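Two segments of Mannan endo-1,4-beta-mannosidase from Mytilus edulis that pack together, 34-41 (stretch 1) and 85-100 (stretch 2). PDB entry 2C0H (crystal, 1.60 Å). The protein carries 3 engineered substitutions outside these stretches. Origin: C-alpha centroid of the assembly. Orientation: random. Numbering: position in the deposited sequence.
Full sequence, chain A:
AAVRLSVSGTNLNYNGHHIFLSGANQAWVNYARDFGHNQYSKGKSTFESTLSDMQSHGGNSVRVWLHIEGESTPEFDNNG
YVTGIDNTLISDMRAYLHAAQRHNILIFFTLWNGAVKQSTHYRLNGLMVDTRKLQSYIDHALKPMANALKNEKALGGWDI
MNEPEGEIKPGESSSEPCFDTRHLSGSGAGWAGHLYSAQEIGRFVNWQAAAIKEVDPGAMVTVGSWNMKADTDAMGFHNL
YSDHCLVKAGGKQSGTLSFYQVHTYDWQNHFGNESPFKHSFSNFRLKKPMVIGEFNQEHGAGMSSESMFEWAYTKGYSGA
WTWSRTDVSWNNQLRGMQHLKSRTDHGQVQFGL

Stretch 1, residues 34-41: DFGHNQYS
Stretch 2, residues 85-100: IDNTLISDMRAYLHAA

Stretch 2 enters as a loop, makes a type I turn from D86 to L89, and runs as helix from L89 through A100; stretch 1 is a loop that becomes helical by Y40. The rule of this contact is that side-chain oxygens of stretch 2 receive backbone NH groups of stretch 1.

D86 (chi1 p, phi/psi -73/158) points toward the loop. Its OD2 accepts H37 N at 2.8 Å and, within its own turn, T88 N at 3.2 Å, so one oxygen ties the turn to the loop. Its CB lies over one face of the H37 ring, 3.9 Å from the centroid; H37 is m. The turn closes with L89 N to D86 O at 3.2 Å.

T88, in the N-cap position but making no capping bond, uses rotamer p to bring OG1 3.0 Å from N38 N, a hydrogen bond. H37 and N38 both have positive phi (54/37 and 56/32).

At L89 (t, p) the backbones come closest: G36 CA is 3.7 Å from L89 CA. G36, at 85/160, has angles that call for glycine, and an ideal CB there would also sit 2.5 Å from D86 OD1. L89 CD1 meets F35 CB at 3.7 Å.

D92 (m) is the hub. OD2 accepts G36 N at 2.9 Å and Y40 N at 3.1 Å, holding both ends of the bend, while a water bridges OD1 to S41 N.

M93 CG touches F35 CD1 at 4.0 Å; F35 is m. Y40 (t) fits as a knob among D92, A95, Y96 and A99, its CE2 3.9 Å from A95 CB and its CE1 3.7 Å from Y96 CB. The Y96 ring (t) is oblique to those of both F35 and Y40, centroids 5.8 Å apart in each pair. A99 CB, 4.1 Å from Y40 OH, ends the contact.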

# COMPACT_ATOMS: atom_id res chain seq x y z
N ASP A 34 2.20 11.09 13.05
CA ASP A 34 0.75 11.03 13.28
C ASP A 34 0.31 10.08 14.40
O ASP A 34 -0.79 10.21 14.92
CB ASP A 34 0.03 10.67 11.97
CG ASP A 34 -0.13 11.84 11.04
OD1 ASP A 34 -0.48 12.93 11.53
OD2 ASP A 34 0.04 11.67 9.82
N PHE A 35 1.15 9.08 14.72
CA PHE A 35 0.81 8.06 15.71
C PHE A 35 2.00 7.82 16.64
O PHE A 35 3.14 7.90 16.19
CB PHE A 35 0.43 6.74 15.00
CG PHE A 35 -0.73 6.88 14.04
CD1 PHE A 35 -2.03 6.75 14.49
CD2 PHE A 35 -0.51 7.19 12.72
CE1 PHE A 35 -3.10 6.90 13.63
CE2 PHE A 35 -1.59 7.35 11.84
CZ PHE A 35 -2.87 7.20 12.30
N GLY A 36 1.72 7.53 17.90
CA GLY A 36 2.75 7.40 18.93
C GLY A 36 3.09 8.75 19.52
O GLY A 36 2.83 9.79 18.92
N HIS A 37 3.68 8.75 20.72
CA HIS A 37 4.05 9.99 21.40
C HIS A 37 2.87 10.95 21.53
O HIS A 37 3.03 12.18 21.43
CB HIS A 37 5.25 10.64 20.70
CG HIS A 37 6.42 9.72 20.53
ND1 HIS A 37 7.19 9.30 21.60
CD2 HIS A 37 6.93 9.10 19.44
CE1 HIS A 37 8.13 8.48 21.17
NE2 HIS A 37 8.00 8.34 19.86
N ASN A 38 1.68 10.40 21.76
CA ASN A 38 0.45 11.18 21.92
C ASN A 38 0.17 12.09 20.73
O ASN A 38 -0.42 13.15 20.88
CB ASN A 38 0.51 11.99 23.22
CG ASN A 38 0.55 11.11 24.46
OD1 ASN A 38 -0.42 10.44 24.79
ND2 ASN A 38 1.69 11.11 25.15
N GLN A 39 0.58 11.65 19.53
CA GLN A 39 0.47 12.47 18.33
C GLN A 39 -0.91 12.35 17.68
O GLN A 39 -1.31 13.25 16.96
CB GLN A 39 1.62 12.18 17.33
CG GLN A 39 3.00 12.68 17.82
CD GLN A 39 4.21 12.25 16.96
OE1 GLN A 39 5.04 13.10 16.58
NE2 GLN A 39 4.33 10.95 16.66
N TYR A 40 -1.63 11.25 17.92
CA TYR A 40 -2.95 11.11 17.28
C TYR A 40 -3.91 12.19 17.76
O TYR A 40 -4.64 12.77 16.95
CB TYR A 40 -3.57 9.72 17.50
CG TYR A 40 -4.96 9.61 16.93
CD1 TYR A 40 -5.16 9.67 15.56
CD2 TYR A 40 -6.07 9.51 17.76
CE1 TYR A 40 -6.43 9.61 15.02
CE2 TYR A 40 -7.35 9.43 17.22
CZ TYR A 40 -7.52 9.49 15.85
OH TYR A 40 -8.78 9.43 15.31
N SER A 41 -3.90 12.48 19.06
CA SER A 41 -4.80 13.48 19.64
C SER A 41 -4.63 14.83 18.94
O SER A 41 -5.60 15.58 18.81
CB SER A 41 -4.58 13.61 21.15
OG SER A 41 -3.31 14.15 21.45
N ILE A 85 8.68 -0.00 20.63
CA ILE A 85 7.77 1.05 20.23
C ILE A 85 7.33 1.84 21.45
O ILE A 85 7.31 1.33 22.59
CB ILE A 85 6.54 0.46 19.48
CG1 ILE A 85 5.79 -0.56 20.34
CG2 ILE A 85 6.99 -0.14 18.15
CD1 ILE A 85 4.59 -1.18 19.65
N ASP A 86 6.99 3.10 21.23
CA ASP A 86 6.61 3.95 22.34
C ASP A 86 5.22 3.56 22.87
O ASP A 86 4.43 2.92 22.15
CB ASP A 86 6.67 5.40 21.94
CG ASP A 86 5.55 5.78 21.04
OD1 ASP A 86 5.72 5.66 19.81
OD2 ASP A 86 4.49 6.16 21.59
N ASN A 87 4.95 3.92 24.12
CA ASN A 87 3.80 3.36 24.84
C ASN A 87 2.42 3.88 24.45
O ASN A 87 1.41 3.41 24.99
CB ASN A 87 3.99 3.44 26.36
CG ASN A 87 4.13 4.86 26.88
OD1 ASN A 87 3.67 5.82 26.25
ND2 ASN A 87 4.78 5.00 28.04
N THR A 88 2.35 4.83 23.52
CA THR A 88 1.06 5.24 22.98
C THR A 88 0.90 4.94 21.49
O THR A 88 -0.13 5.31 20.90
CB THR A 88 0.77 6.74 23.25
OG1 THR A 88 1.83 7.54 22.71
CG2 THR A 88 0.65 7.00 24.74
N LEU A 89 1.85 4.25 20.85
CA LEU A 89 1.69 3.92 19.42
C LEU A 89 0.45 3.05 19.19
O LEU A 89 -0.41 3.38 18.37
CB LEU A 89 2.93 3.24 18.84
CG LEU A 89 2.85 2.80 17.36
CD1 LEU A 89 2.47 3.98 16.45
CD2 LEU A 89 4.13 2.14 16.87
N ILE A 90 0.36 1.93 19.88
CA ILE A 90 -0.76 1.02 19.68
C ILE A 90 -2.09 1.67 20.09
O ILE A 90 -3.07 1.55 19.36
CB ILE A 90 -0.51 -0.34 20.38
CG1 ILE A 90 0.65 -1.04 19.68
CG2 ILE A 90 -1.78 -1.23 20.35
CD1 ILE A 90 1.21 -2.25 20.39
N SER A 91 -2.13 2.37 21.22
CA SER A 91 -3.37 3.00 21.69
C SER A 91 -3.83 4.13 20.75
O SER A 91 -5.02 4.29 20.55
CB SER A 91 -3.28 3.45 23.15
OG SER A 91 -2.18 4.30 23.39
N ASP A 92 -2.88 4.87 20.18
CA ASP A 92 -3.19 5.87 19.12
C ASP A 92 -3.78 5.19 17.88
O ASP A 92 -4.77 5.65 17.32
CB ASP A 92 -1.94 6.65 18.69
CG ASP A 92 -1.62 7.85 19.58
OD1 ASP A 92 -2.27 8.10 20.61
OD2 ASP A 92 -0.67 8.56 19.19
N MET A 93 -3.16 4.11 17.41
CA MET A 93 -3.67 3.40 16.24
C MET A 93 -5.07 2.83 16.54
O MET A 93 -5.95 2.87 15.68
CB MET A 93 -2.68 2.29 15.80
CG MET A 93 -1.35 2.83 15.22
SD MET A 93 -0.08 1.57 14.93
CE MET A 93 -0.64 0.93 13.35
N ARG A 94 -5.29 2.30 17.74
CA ARG A 94 -6.57 1.74 18.14
C ARG A 94 -7.65 2.81 18.21
O ARG A 94 -8.78 2.56 17.82
CB ARG A 94 -6.47 0.98 19.47
CG ARG A 94 -7.50 -0.11 19.61
CD ARG A 94 -7.47 -0.75 20.97
NE ARG A 94 -6.26 -1.53 21.24
CZ ARG A 94 -6.03 -2.75 20.77
NH1 ARG A 94 -6.89 -3.35 19.95
NH2 ARG A 94 -4.92 -3.39 21.11
N ALA A 95 -7.31 4.01 18.69
CA ALA A 95 -8.31 5.10 18.78
C ALA A 95 -8.78 5.47 17.38
O ALA A 95 -9.97 5.71 17.17
CB ALA A 95 -7.75 6.30 19.48
N TYR A 96 -7.84 5.55 16.44
CA TYR A 96 -8.16 5.84 15.04
C TYR A 96 -9.02 4.75 14.45
O TYR A 96 -10.01 5.01 13.78
CB TYR A 96 -6.89 6.06 14.20
CG TYR A 96 -7.14 6.40 12.73
CD1 TYR A 96 -8.05 7.39 12.37
CD2 TYR A 96 -6.41 5.79 11.72
CE1 TYR A 96 -8.26 7.70 11.02
CE2 TYR A 96 -6.62 6.10 10.38
CZ TYR A 96 -7.54 7.07 10.04
OH TYR A 96 -7.73 7.38 8.70
N LEU A 97 -8.65 3.50 14.69
CA LEU A 97 -9.46 2.38 14.21
C LEU A 97 -10.89 2.40 14.77
O LEU A 97 -11.83 2.06 14.05
CB LEU A 97 -8.75 1.04 14.49
CG LEU A 97 -7.50 0.78 13.64
CD1 LEU A 97 -6.70 -0.37 14.27
CD2 LEU A 97 -7.83 0.47 12.17
N HIS A 98 -11.07 2.81 16.03
CA HIS A 98 -12.42 2.90 16.63
C HIS A 98 -13.22 4.00 15.95
O HIS A 98 -14.40 3.82 15.69
CB HIS A 98 -12.38 3.16 18.13
CG HIS A 98 -11.92 2.00 18.95
ND1 HIS A 98 -11.84 0.71 18.46
CD2 HIS A 98 -11.53 1.93 20.24
CE1 HIS A 98 -11.41 -0.10 19.42
NE2 HIS A 98 -11.21 0.62 20.50
N ALA A 99 -12.58 5.13 15.65
CA ALA A 99 -13.24 6.20 14.88
C ALA A 99 -13.65 5.74 13.49
O ALA A 99 -14.77 6.03 13.03
CB ALA A 99 -12.32 7.42 14.80
N ALA A 100 -12.78 5.01 12.80
CA ALA A 100 -13.06 4.49 11.47
C ALA A 100 -14.25 3.51 11.52
O ALA A 100 -15.14 3.56 10.67
CB ALA A 100 -11.83 3.81 10.88
O HOH W 1 -2.98 10.61 21.11